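Side-chain contacts in putative methyltransferase (Emericella variicolor, PDB 7DMB), which probably transfers methyl groups from S-adenosyl-methionine as a trans-acting partner of a polyketide synthase in calbistrin biosynthesis, and binds the by-product S-adenosyl-homocysteine: residues 60-63 with 64-68; 142-145 with 146-150; 351-355 with 356-360. All blocks are in the same frame, centred on the assembly; numbering follows the deposited sequence.

Contact 1. Residues 60-63 with 64-68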
ATOM      1  N   GLU A  60      12.320  11.924   3.912  1.00 16.31           N
ATOM      2  CA  GLU A  60      12.477  13.010   4.878  1.00 16.08           C
ATOM      3  C   GLU A  60      11.763  14.273   4.427  1.00 14.69           C
ATOM      4  O   GLU A  60      11.304  15.053   5.270  1.00 12.81           O
ATOM      5  CB  GLU A  60      13.956  13.302   5.115  1.00 14.63           C
ATOM      6  CG  GLU A  60      14.663  12.193   5.869  1.00 18.31           C
ATOM      7  CD  GLU A  60      16.143  12.135   5.583  1.00 25.32           C
ATOM      8  OE1 GLU A  60      16.683  13.115   5.029  1.00 22.39           O
ATOM      9  OE2 GLU A  60      16.762  11.100   5.913  1.00 31.31           O
ATOM     10  N   MET A  61      11.664  14.496   3.113  1.00 13.58           N
ATOM     11  CA  MET A  61      10.818  15.577   2.622  1.00 14.42           C
ATOM     12  C   MET A  61       9.361  15.328   2.997  1.00 17.47           C
ATOM     13  O   MET A  61       8.658  16.246   3.436  1.00 15.82           O
ATOM     14  CB  MET A  61      10.970  15.706   1.110  1.00 14.57           C
ATOM     15  CG  MET A  61      10.412  16.987   0.532  1.00 25.32           C
ATOM     16  SD  MET A  61      10.068  16.835  -1.228  1.00 32.91           S
ATOM     17  CE  MET A  61      11.722  16.524  -1.835  1.00 26.24           C
ATOM     18  N   ILE A  62       8.905  14.077   2.833  1.00 18.46           N
ATOM     19  CA  ILE A  62       7.538  13.693   3.186  1.00 12.79           C
ATOM     20  C   ILE A  62       7.310  13.870   4.681  1.00 12.77           C
ATOM     21  O   ILE A  62       6.330  14.484   5.116  1.00 10.40           O
ATOM     22  CB  ILE A  62       7.267  12.240   2.751  1.00 14.25           C
ATOM     23  CG1 ILE A  62       7.066  12.156   1.241  1.00 14.95           C
ATOM     24  CG2 ILE A  62       6.061  11.646   3.491  1.00 13.29           C
ATOM     25  CD1 ILE A  62       7.064  10.753   0.730  1.00 12.88           C
ATOM     26  N   ALA A  63       8.206  13.307   5.489  1.00 12.86           N
ATOM     27  CA  ALA A  63       8.033  13.381   6.927  1.00 12.90           C
ATOM     28  C   ALA A  63       7.959  14.832   7.373  1.00 14.84           C
ATOM     29  O   ALA A  63       7.070  15.216   8.144  1.00 12.93           O
ATOM     30  CB  ALA A  63       9.181  12.648   7.621  1.00 12.01           C
ATOM     31  N   ARG A  64       8.886  15.654   6.866  1.00 13.70           N
ATOM     32  CA  ARG A  64       8.903  17.080   7.159  1.00 16.43           C
ATOM     33  C   ARG A  64       7.556  17.721   6.865  1.00 14.97           C
ATOM     34  O   ARG A  64       7.057  18.534   7.659  1.00 10.80           O
ATOM     35  CB  ARG A  64      10.001  17.760   6.339  1.00 16.35           C
ATOM     36  CG  ARG A  64      10.047  19.272   6.493  1.00 18.17           C
ATOM     37  CD  ARG A  64      11.077  19.890   5.555  1.00 24.25           C
ATOM     38  NE  ARG A  64      11.146  21.339   5.695  1.00 23.96           N
ATOM     39  CZ  ARG A  64      11.826  21.969   6.650  1.00 28.39           C
ATOM     40  NH1 ARG A  64      12.501  21.281   7.563  1.00 25.22           N
ATOM     41  NH2 ARG A  64      11.829  23.295   6.692  1.00 33.89           N
ATOM     42  N   MET A  65       6.942  17.341   5.743  1.00 10.81           N
ATOM     43  CA  MET A  65       5.703  17.979   5.321  1.00 14.17           C
ATOM     44  C   MET A  65       4.538  17.573   6.207  1.00 15.74           C
ATOM     45  O   MET A  65       3.766  18.430   6.655  1.00 11.40           O
ATOM     46  CB  MET A  65       5.380  17.637   3.875  1.00 12.49           C
ATOM     47  CG  MET A  65       4.069  18.262   3.444  1.00 11.16           C
ATOM     48  SD  MET A  65       4.273  20.042   3.193  1.00 13.73           S
ATOM     49  CE  MET A  65       2.614  20.566   2.797  1.00 11.63           C
ATOM     50  N   TRP A  66       4.357  16.260   6.433  1.00 15.81           N
ATOM     51  CA  TRP A  66       3.204  15.864   7.233  1.00 12.97           C
ATOM     52  C   TRP A  66       3.383  16.280   8.682  1.00 10.95           C
ATOM     53  O   TRP A  66       2.390  16.531   9.363  1.00 11.15           O
ATOM     54  CB  TRP A  66       2.894  14.362   7.090  1.00 10.62           C
ATOM     55  CG  TRP A  66       3.656  13.395   7.981  1.00 13.69           C
ATOM     56  CD1 TRP A  66       4.668  12.550   7.590  1.00 13.17           C
ATOM     57  CD2 TRP A  66       3.438  13.133   9.377  1.00 12.53           C
ATOM     58  NE1 TRP A  66       5.100  11.802   8.656  1.00 14.45           N
ATOM     59  CE2 TRP A  66       4.366  12.141   9.767  1.00 13.56           C
ATOM     60  CE3 TRP A  66       2.559  13.647  10.340  1.00 16.42           C
ATOM     61  CZ2 TRP A  66       4.440  11.658  11.074  1.00 12.29           C
ATOM     62  CZ3 TRP A  66       2.641  13.160  11.651  1.00 13.20           C
ATOM     63  CH2 TRP A  66       3.572  12.180  11.999  1.00 12.47           C
ATOM     64  N   VAL A  67       4.626  16.408   9.159  1.00 13.44           N
ATOM     65  CA  VAL A  67       4.833  16.947  10.504  1.00  9.13           C
ATOM     66  C   VAL A  67       4.403  18.415  10.565  1.00 12.35           C
ATOM     67  O   VAL A  67       3.780  18.860  11.537  1.00 12.56           O
ATOM     68  CB  VAL A  67       6.301  16.775  10.947  1.00 12.52           C
ATOM     69  CG1 VAL A  67       6.602  17.657  12.179  1.00  9.69           C
ATOM     70  CG2 VAL A  67       6.616  15.303  11.248  1.00 10.68           C
ATOM     71  N   LEU A  68       4.743  19.191   9.535  1.00 11.62           N
ATOM     72  CA  LEU A  68       4.320  20.589   9.484  1.00 16.18           C
ATOM     73  C   LEU A  68       2.796  20.712   9.471  1.00 13.55           C
ATOM     74  O   LEU A  68       2.220  21.490  10.245  1.00 10.26           O
ATOM     75  CB  LEU A  68       4.929  21.270   8.259  1.00 10.09           C
ATOM     76  CG  LEU A  68       6.398  21.687   8.326  1.00 12.93           C
ATOM     77  CD1 LEU A  68       6.966  21.846   6.893  1.00 12.43           C
ATOM     78  CD2 LEU A  68       6.541  22.998   9.102  1.00 14.11           C
TER
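The indole of Trp66 lies back along the preceding turn of its helix and meets Ala63 and Ile62. Its CD1 comes to 3.5 Å from Ala63 CA, and the carbonyl oxygen of Ala63 sits over one face of the ring. This placement follows from the first torsion (chi1 85°), which sets CG between the backbone N and the carbonyl carbon and keeps the ring close to its own helix. The apolar touch with Ile62 is looser, with Ile62 CG2 4.4 Å from Trp66 CD1. Val67, the next residue, puts CG2 4.1 Å above the centre of the indole plane, and the same methyl lies 3.1 Å from Ala63 O.

The hydrogen bonds are those of a regular alpha helix. Trp66 N donates to Ile62 O at 3.0 Å in a nearly straight bond (170°), and Val67 N reaches Ala63 O at 2.9 Å. Arg64 N and Met65 N continue the i to i+4 pattern to Glu60 O and Met61 O, the Met65 bond being the more bent. Met65 N also makes a weak second bond to Ile62 O.

Beyond their CB atoms, Arg64 and Met65 leave the local contact. Arg64 is extended from CG to NE, and its NH1 forms a long, weak ion pair with Asp111. Met65, bent at chi2 (74°), packs on Ile143, Pro146 and Trp147.

Helix 56-79 thus runs among several others. Met61 touches helix 120-134, Ile62 and Met65 face helix 140-157, Val67 and Leu68 rest on Leu115 of helix 112-117, and Trp66 meets the rings of Tyr319 and Phe322 on helix 319-324.

Contact 2. Residues 142-145 with 146-150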
ATOM      1  N   VAL A 142       2.441  13.007  -2.645  1.00 10.44           N
ATOM      2  CA  VAL A 142       2.796  12.749  -1.254  1.00 16.40           C
ATOM      3  C   VAL A 142       3.034  14.030  -0.461  1.00 13.57           C
ATOM      4  O   VAL A 142       3.084  13.969   0.768  1.00 13.23           O
ATOM      5  CB  VAL A 142       4.017  11.809  -1.165  1.00 18.55           C
ATOM      6  CG1 VAL A 142       3.653  10.450  -1.724  1.00 17.79           C
ATOM      7  CG2 VAL A 142       5.215  12.374  -1.911  1.00 19.00           C
ATOM      8  N   ILE A 143       3.170  15.181  -1.117  1.00 12.67           N
ATOM      9  CA  ILE A 143       3.265  16.465  -0.428  1.00 12.85           C
ATOM     10  C   ILE A 143       1.918  17.170  -0.379  1.00 13.57           C
ATOM     11  O   ILE A 143       1.546  17.746   0.647  1.00 12.93           O
ATOM     12  CB  ILE A 143       4.329  17.347  -1.110  1.00 15.66           C
ATOM     13  CG1 ILE A 143       5.703  16.683  -1.010  1.00 19.65           C
ATOM     14  CG2 ILE A 143       4.355  18.764  -0.501  1.00 15.64           C
ATOM     15  CD1 ILE A 143       6.111  16.337   0.404  1.00 16.16           C
ATOM     16  N   GLU A 144       1.180  17.106  -1.490  1.00 15.08           N
ATOM     17  CA  GLU A 144      -0.129  17.735  -1.589  1.00 16.31           C
ATOM     18  C   GLU A 144      -1.153  17.029  -0.733  1.00 13.90           C
ATOM     19  O   GLU A 144      -2.082  17.671  -0.229  1.00 14.82           O
ATOM     20  CB  GLU A 144      -0.606  17.740  -3.054  1.00 15.59           C
ATOM     21  CG  GLU A 144      -1.833  18.588  -3.293  1.00 17.98           C
ATOM     22  CD  GLU A 144      -1.519  20.074  -3.228  1.00 19.70           C
ATOM     23  OE1 GLU A 144      -0.341  20.431  -3.018  1.00 20.88           O
ATOM     24  OE2 GLU A 144      -2.444  20.883  -3.404  1.00 23.01           O
ATOM     25  N   GLY A 145      -1.017  15.708  -0.589  1.00 15.66           N
ATOM     26  CA  GLY A 145      -1.934  14.908   0.189  1.00 10.63           C
ATOM     27  C   GLY A 145      -2.048  15.395   1.620  1.00 11.71           C
ATOM     28  O   GLY A 145      -3.130  15.749   2.098  1.00 10.84           O
ATOM     29  N   PRO A 146      -0.932  15.406   2.343  1.00 12.04           N
ATOM     30  CA  PRO A 146      -0.992  15.907   3.732  1.00 12.81           C
ATOM     31  C   PRO A 146      -1.482  17.351   3.828  1.00 10.20           C
ATOM     32  O   PRO A 146      -2.257  17.680   4.738  1.00 11.59           O
ATOM     33  CB  PRO A 146       0.454  15.741   4.240  1.00 11.87           C
ATOM     34  CG  PRO A 146       1.285  15.463   3.015  1.00 13.76           C
ATOM     35  CD  PRO A 146       0.384  14.844   1.994  1.00  9.60           C
ATOM     36  N   TRP A 147      -1.091  18.208   2.883  1.00 10.40           N
ATOM     37  CA  TRP A 147      -1.602  19.575   2.864  1.00 13.04           C
ATOM     38  C   TRP A 147      -3.128  19.584   2.835  1.00 14.26           C
ATOM     39  O   TRP A 147      -3.779  20.309   3.606  1.00 13.44           O
ATOM     40  CB  TRP A 147      -1.043  20.350   1.666  1.00 13.80           C
ATOM     41  CG  TRP A 147      -1.898  21.541   1.377  1.00 16.15           C
ATOM     42  CD1 TRP A 147      -2.948  21.617   0.497  1.00 15.25           C
ATOM     43  CD2 TRP A 147      -1.835  22.802   2.037  1.00 13.75           C
ATOM     44  NE1 TRP A 147      -3.522  22.861   0.565  1.00 17.31           N
ATOM     45  CE2 TRP A 147      -2.854  23.608   1.498  1.00 18.22           C
ATOM     46  CE3 TRP A 147      -1.006  23.334   3.031  1.00 15.33           C
ATOM     47  CZ2 TRP A 147      -3.057  24.926   1.908  1.00 20.42           C
ATOM     48  CZ3 TRP A 147      -1.214  24.647   3.445  1.00 18.65           C
ATOM     49  CH2 TRP A 147      -2.227  25.425   2.883  1.00 16.56           C
ATOM     50  N   ARG A 148      -3.715  18.761   1.960  1.00  9.51           N
ATOM     51  CA  ARG A 148      -5.176  18.674   1.867  1.00 14.23           C
ATOM     52  C   ARG A 148      -5.807  18.143   3.152  1.00 15.48           C
ATOM     53  O   ARG A 148      -6.924  18.546   3.506  1.00 13.98           O
ATOM     54  CB  ARG A 148      -5.597  17.768   0.706  1.00 15.31           C
ATOM     55  CG  ARG A 148      -5.381  18.300  -0.698  1.00 10.31           C
ATOM     56  CD  ARG A 148      -6.026  17.317  -1.689  1.00 15.14           C
ATOM     57  NE  ARG A 148      -5.725  17.669  -3.069  1.00 14.99           N
ATOM     58  CZ  ARG A 148      -6.092  16.970  -4.132  1.00 13.95           C
ATOM     59  NH1 ARG A 148      -6.777  15.843  -3.998  1.00 11.16           N
ATOM     60  NH2 ARG A 148      -5.760  17.411  -5.337  1.00 19.89           N
ATOM     61  N   VAL A 149      -5.144  17.205   3.832  1.00 14.32           N
ATOM     62  CA  VAL A 149      -5.679  16.708   5.095  1.00 15.10           C
ATOM     63  C   VAL A 149      -5.738  17.839   6.112  1.00 11.86           C
ATOM     64  O   VAL A 149      -6.762  18.064   6.770  1.00 15.41           O
ATOM     65  CB  VAL A 149      -4.836  15.528   5.605  1.00 13.65           C
ATOM     66  CG1 VAL A 149      -5.075  15.323   7.102  1.00 10.01           C
ATOM     67  CG2 VAL A 149      -5.150  14.270   4.798  1.00  9.98           C
ATOM     68  N   TYR A 150      -4.635  18.570   6.248  1.00 14.12           N
ATOM     69  CA  TYR A 150      -4.625  19.771   7.080  1.00 16.85           C
ATOM     70  C   TYR A 150      -5.720  20.738   6.648  1.00 15.38           C
ATOM     71  O   TYR A 150      -6.486  21.244   7.473  1.00 13.61           O
ATOM     72  CB  TYR A 150      -3.267  20.466   6.988  1.00 13.56           C
ATOM     73  CG  TYR A 150      -3.409  21.970   7.081  1.00 18.52           C
ATOM     74  CD1 TYR A 150      -3.671  22.577   8.310  1.00 17.67           C
ATOM     75  CD2 TYR A 150      -3.322  22.779   5.955  1.00 17.15           C
ATOM     76  CE1 TYR A 150      -3.829  23.928   8.419  1.00 19.15           C
ATOM     77  CE2 TYR A 150      -3.483  24.138   6.061  1.00 19.54           C
ATOM     78  CZ  TYR A 150      -3.732  24.707   7.303  1.00 22.64           C
ATOM     79  OH  TYR A 150      -3.898  26.068   7.453  1.00 25.26           O
TER
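Pro146 presses its ring against the turn before it, with CD 3.1 Å from Val142 O and CG 3.3 Å from Ile143 O. On another side of the helix Glu144 lies beside Trp147, the two side chains pointing the same way, and Glu144 OE2 stands 4.0 Å from Trp147 CD1. Their carboxylate and ring planes are 36° apart. A bend at chi2 (73°) turns the Glu144 carboxylate onto this course, while its CG touches Arg148 NE at 4.0 Å. The carboxylate and guanidinium planes are almost perpendicular (84°), and Glu144 does not pair with this arginine.

The arrangement is a proline kink within helix 140-157: the imide nitrogen has no hydrogen to give to Val142 O, and the following bond, Trp147 N to Ile143 O, is stretched to 3.5 Å and weak. Normal bonding resumes at once, with Arg148 N to Glu144 O at 2.9 Å and Val149 N to Gly145 O at 3.0 Å. Val142 O instead takes a weak hydrogen bond from the hydroxyl of Tyr319. Gly145, just before the proline, has no side chain to crowd the Pro146 ring.

Further out, Arg131 of helix 120-134 forms a salt bridge with Glu144 OE2 and a cation-pi contact with the Trp147 indole, so one arginine serves both neighbouring side chains. Tyr150 CD2 covers part of one indole face, 3.7 Å above its plane. The extended Arg148 reaches Lys169 O with NH1, and Leu172 of helix 172-181 packs against both Glu144 and Arg148.

Contact 3. Residues 351-355 with 356-360; sequences RRLKQ and AGFEG
The Phe358 ring takes Leu353 CD2 over one face, while Leu353 O lies in plane at its edge. The methyl stands 3.9 Å from the ring centroid and 25° off the normal, a CH-pi contact offset toward the rim near CG and CD2. The CG of Phe358 is anti to its carbonyl carbon (chi1 -63°), which carries the ring back alongside the last helical turn and Leu353. The two side chains approach at a slant, and Leu353 CB adds a contact with Gly360 CA at 3.9 Å.

The same leucine supplies the main polar link. Leu353 O accepts from Ala356 N and from Phe358 N, each at 3.0 Å, the two donors arriving from opposite faces of the carbonyl plane. The two bonds hold the carbonyl oxygen from both faces. The bond from Phe358 N to Leu353 O (6→1) and a weak one from Gly357 N to Lys354 O at 3.5 Å (5→2) form a Schellman motif that ends helix 346-355. Gly357 takes the positive phi of the motif (92°), which glycine readily adopts.

Lys354 runs beside the returning chain. Its CA makes a CA-H...O contact with Phe358 O at 3.5 Å, and its CG lies 3.5 Å from Gly360 N. The chain beyond is extended and carries NZ to a long, weak ion pair with Asp350.

Helix 346-355 is thereby turned into the edge strand 358-366 of the seven-stranded sheet, whose strand order matches a Rossmann-like methyltransferase. Leu353 and Phe358 both pack on Ala380 of strand 375-382 and Leu308 of strand 306-313, while Leu295 and Arg299 of helix 291-301 flank them.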
ATOM      1  N   ARG A 351       3.636 -15.488  10.209  1.00 22.87           N
ATOM      2  CA  ARG A 351       2.788 -16.159  11.195  1.00 19.57           C
ATOM      3  C   ARG A 351       1.402 -16.449  10.638  1.00 18.61           C
ATOM      4  O   ARG A 351       0.885 -17.567  10.752  1.00 21.03           O
ATOM      5  CB  ARG A 351       2.654 -15.287  12.451  1.00 23.97           C
ATOM      6  CG  ARG A 351       3.844 -15.294  13.400  1.00 25.23           C
ATOM      7  CD  ARG A 351       3.405 -14.759  14.748  1.00 24.24           C
ATOM      8  NE  ARG A 351       2.312 -15.563  15.305  1.00 26.12           N
ATOM      9  CZ  ARG A 351       1.495 -15.173  16.283  1.00 27.52           C
ATOM     10  NH1 ARG A 351       1.629 -13.969  16.829  1.00 30.92           N
ATOM     11  NH2 ARG A 351       0.545 -15.995  16.722  1.00 23.56           N
ATOM     12  N   ARG A 352       0.770 -15.442  10.047  1.00 15.91           N
ATOM     13  CA  ARG A 352      -0.623 -15.621   9.684  1.00 20.55           C
ATOM     14  C   ARG A 352      -0.771 -16.388   8.381  1.00 18.50           C
ATOM     15  O   ARG A 352      -1.787 -17.064   8.184  1.00 18.32           O
ATOM     16  CB  ARG A 352      -1.310 -14.267   9.625  1.00 20.98           C
ATOM     17  CG  ARG A 352      -1.602 -13.758  11.020  1.00 23.42           C
ATOM     18  CD  ARG A 352      -2.073 -12.365  10.985  1.00 23.80           C
ATOM     19  NE  ARG A 352      -1.789 -11.653  12.222  1.00 22.76           N
ATOM     20  CZ  ARG A 352      -2.726 -11.079  12.953  1.00 17.25           C
ATOM     21  NH1 ARG A 352      -3.998 -11.170  12.575  1.00 20.77           N
ATOM     22  NH2 ARG A 352      -2.398 -10.417  14.047  1.00 16.50           N
ATOM     23  N   LEU A 353       0.233 -16.311   7.504  1.00 15.93           N
ATOM     24  CA  LEU A 353       0.247 -17.156   6.320  1.00 16.27           C
ATOM     25  C   LEU A 353       0.245 -18.629   6.714  1.00 18.02           C
ATOM     26  O   LEU A 353      -0.500 -19.431   6.138  1.00 18.11           O
ATOM     27  CB  LEU A 353       1.461 -16.806   5.451  1.00 13.38           C
ATOM     28  CG  LEU A 353       1.335 -15.554   4.567  1.00 13.35           C
ATOM     29  CD1 LEU A 353       2.688 -15.015   4.210  1.00 10.58           C
ATOM     30  CD2 LEU A 353       0.508 -15.819   3.292  1.00 13.45           C
ATOM     31  N   LYS A 354       1.036 -18.997   7.728  1.00 20.72           N
ATOM     32  CA  LYS A 354       1.072 -20.389   8.175  1.00 21.71           C
ATOM     33  C   LYS A 354      -0.284 -20.839   8.719  1.00 22.30           C
ATOM     34  O   LYS A 354      -0.710 -21.976   8.482  1.00 22.45           O
ATOM     35  CB  LYS A 354       2.165 -20.574   9.230  1.00 18.61           C
ATOM     36  CG  LYS A 354       3.570 -20.499   8.658  1.00 24.77           C
ATOM     37  CD  LYS A 354       4.655 -20.454   9.745  1.00 20.78           C
ATOM     38  CE  LYS A 354       6.000 -20.921   9.175  1.00 19.23           C
ATOM     39  NZ  LYS A 354       7.177 -20.409   9.958  1.00 26.37           N
ATOM     40  N   GLN A 355      -0.983 -19.951   9.431  1.00 19.45           N
ATOM     41  CA  GLN A 355      -2.318 -20.252   9.934  1.00 19.09           C
ATOM     42  C   GLN A 355      -3.346 -20.395   8.824  1.00 17.55           C
ATOM     43  O   GLN A 355      -4.427 -20.933   9.074  1.00 22.10           O
ATOM     44  CB  GLN A 355      -2.796 -19.158  10.899  1.00 17.50           C
ATOM     45  CG  GLN A 355      -2.157 -19.211  12.274  1.00 28.80           C
ATOM     46  CD  GLN A 355      -1.936 -17.837  12.878  1.00 25.90           C
ATOM     47  OE1 GLN A 355      -2.865 -17.047  13.006  1.00 30.79           O
ATOM     48  NE2 GLN A 355      -0.694 -17.548  13.252  1.00 32.04           N
ATOM     49  N   ALA A 356      -3.054 -19.912   7.617  1.00 21.29           N
ATOM     50  CA  ALA A 356      -4.029 -19.908   6.533  1.00 18.71           C
ATOM     51  C   ALA A 356      -3.762 -20.960   5.467  1.00 20.38           C
ATOM     52  O   ALA A 356      -4.438 -20.959   4.435  1.00 23.86           O
ATOM     53  CB  ALA A 356      -4.073 -18.526   5.874  1.00 16.54           C
ATOM     54  N   GLY A 357      -2.773 -21.822   5.663  1.00 21.25           N
ATOM     55  CA  GLY A 357      -2.447 -22.830   4.681  1.00 18.04           C
ATOM     56  C   GLY A 357      -1.391 -22.460   3.655  1.00 25.42           C
ATOM     57  O   GLY A 357      -1.302 -23.134   2.620  1.00 21.20           O
ATOM     58  N   PHE A 358      -0.604 -21.412   3.891  1.00 19.40           N
ATOM     59  CA  PHE A 358       0.587 -21.154   3.096  1.00 18.44           C
ATOM     60  C   PHE A 358       1.811 -21.678   3.852  1.00 17.55           C
ATOM     61  O   PHE A 358       1.751 -21.927   5.052  1.00 16.37           O
ATOM     62  CB  PHE A 358       0.744 -19.654   2.805  1.00 20.35           C
ATOM     63  CG  PHE A 358      -0.369 -19.065   1.971  1.00 13.16           C
ATOM     64  CD1 PHE A 358      -0.196 -18.860   0.612  1.00 12.68           C
ATOM     65  CD2 PHE A 358      -1.565 -18.681   2.557  1.00 12.81           C
ATOM     66  CE1 PHE A 358      -1.211 -18.296  -0.161  1.00 13.88           C
ATOM     67  CE2 PHE A 358      -2.587 -18.117   1.798  1.00 14.29           C
ATOM     68  CZ  PHE A 358      -2.412 -17.922   0.442  1.00 12.73           C
ATOM     69  N   GLU A 359       2.925 -21.851   3.129  1.00 17.78           N
ATOM     70  CA  GLU A 359       4.202 -22.247   3.727  1.00 18.21           C
ATOM     71  C   GLU A 359       4.878 -21.069   4.423  1.00 20.95           C
ATOM     72  O   GLU A 359       6.087 -20.870   4.275  1.00 25.56           O
ATOM     73  CB  GLU A 359       5.156 -22.818   2.672  1.00 16.08           C
ATOM     74  CG  GLU A 359       4.597 -23.950   1.818  1.00 19.32           C
ATOM     75  CD  GLU A 359       5.593 -24.447   0.760  1.00 28.44           C
ATOM     76  OE1 GLU A 359       5.387 -25.565   0.221  1.00 27.19           O
ATOM     77  OE2 GLU A 359       6.581 -23.721   0.463  1.00 25.36           O
ATOM     78  N   GLY A 360       4.117 -20.271   5.166  1.00 22.87           N
ATOM     79  CA  GLY A 360       4.714 -19.038   5.616  1.00 13.54           C
ATOM     80  C   GLY A 360       5.169 -18.201   4.432  1.00 20.39           C
ATOM     81  O   GLY A 360       4.737 -18.377   3.277  1.00 20.33           O
TER

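Each contact is local to one continuous stretch and closes no long loop; the three lie in series, and none nests in or crosses another. From the N terminus, contact 1 lies within the first half of helix 56-79 and contact 2 in the kinked part of helix 140-157. Their centres are 10 Å apart, and the two helices pack directly, Ile62 CD1 meeting Val142 CG2 at 3.6 Å. Contact 3, where helix 346-355 turns into strand 358-366, lies across the chain's centre, its centre about 36 Å from that of contact 1. Contacts 1 and 2 thus lie on two packed helices of the N-terminal helical part, and contact 3 joins a helix to the outermost strand of the sheet.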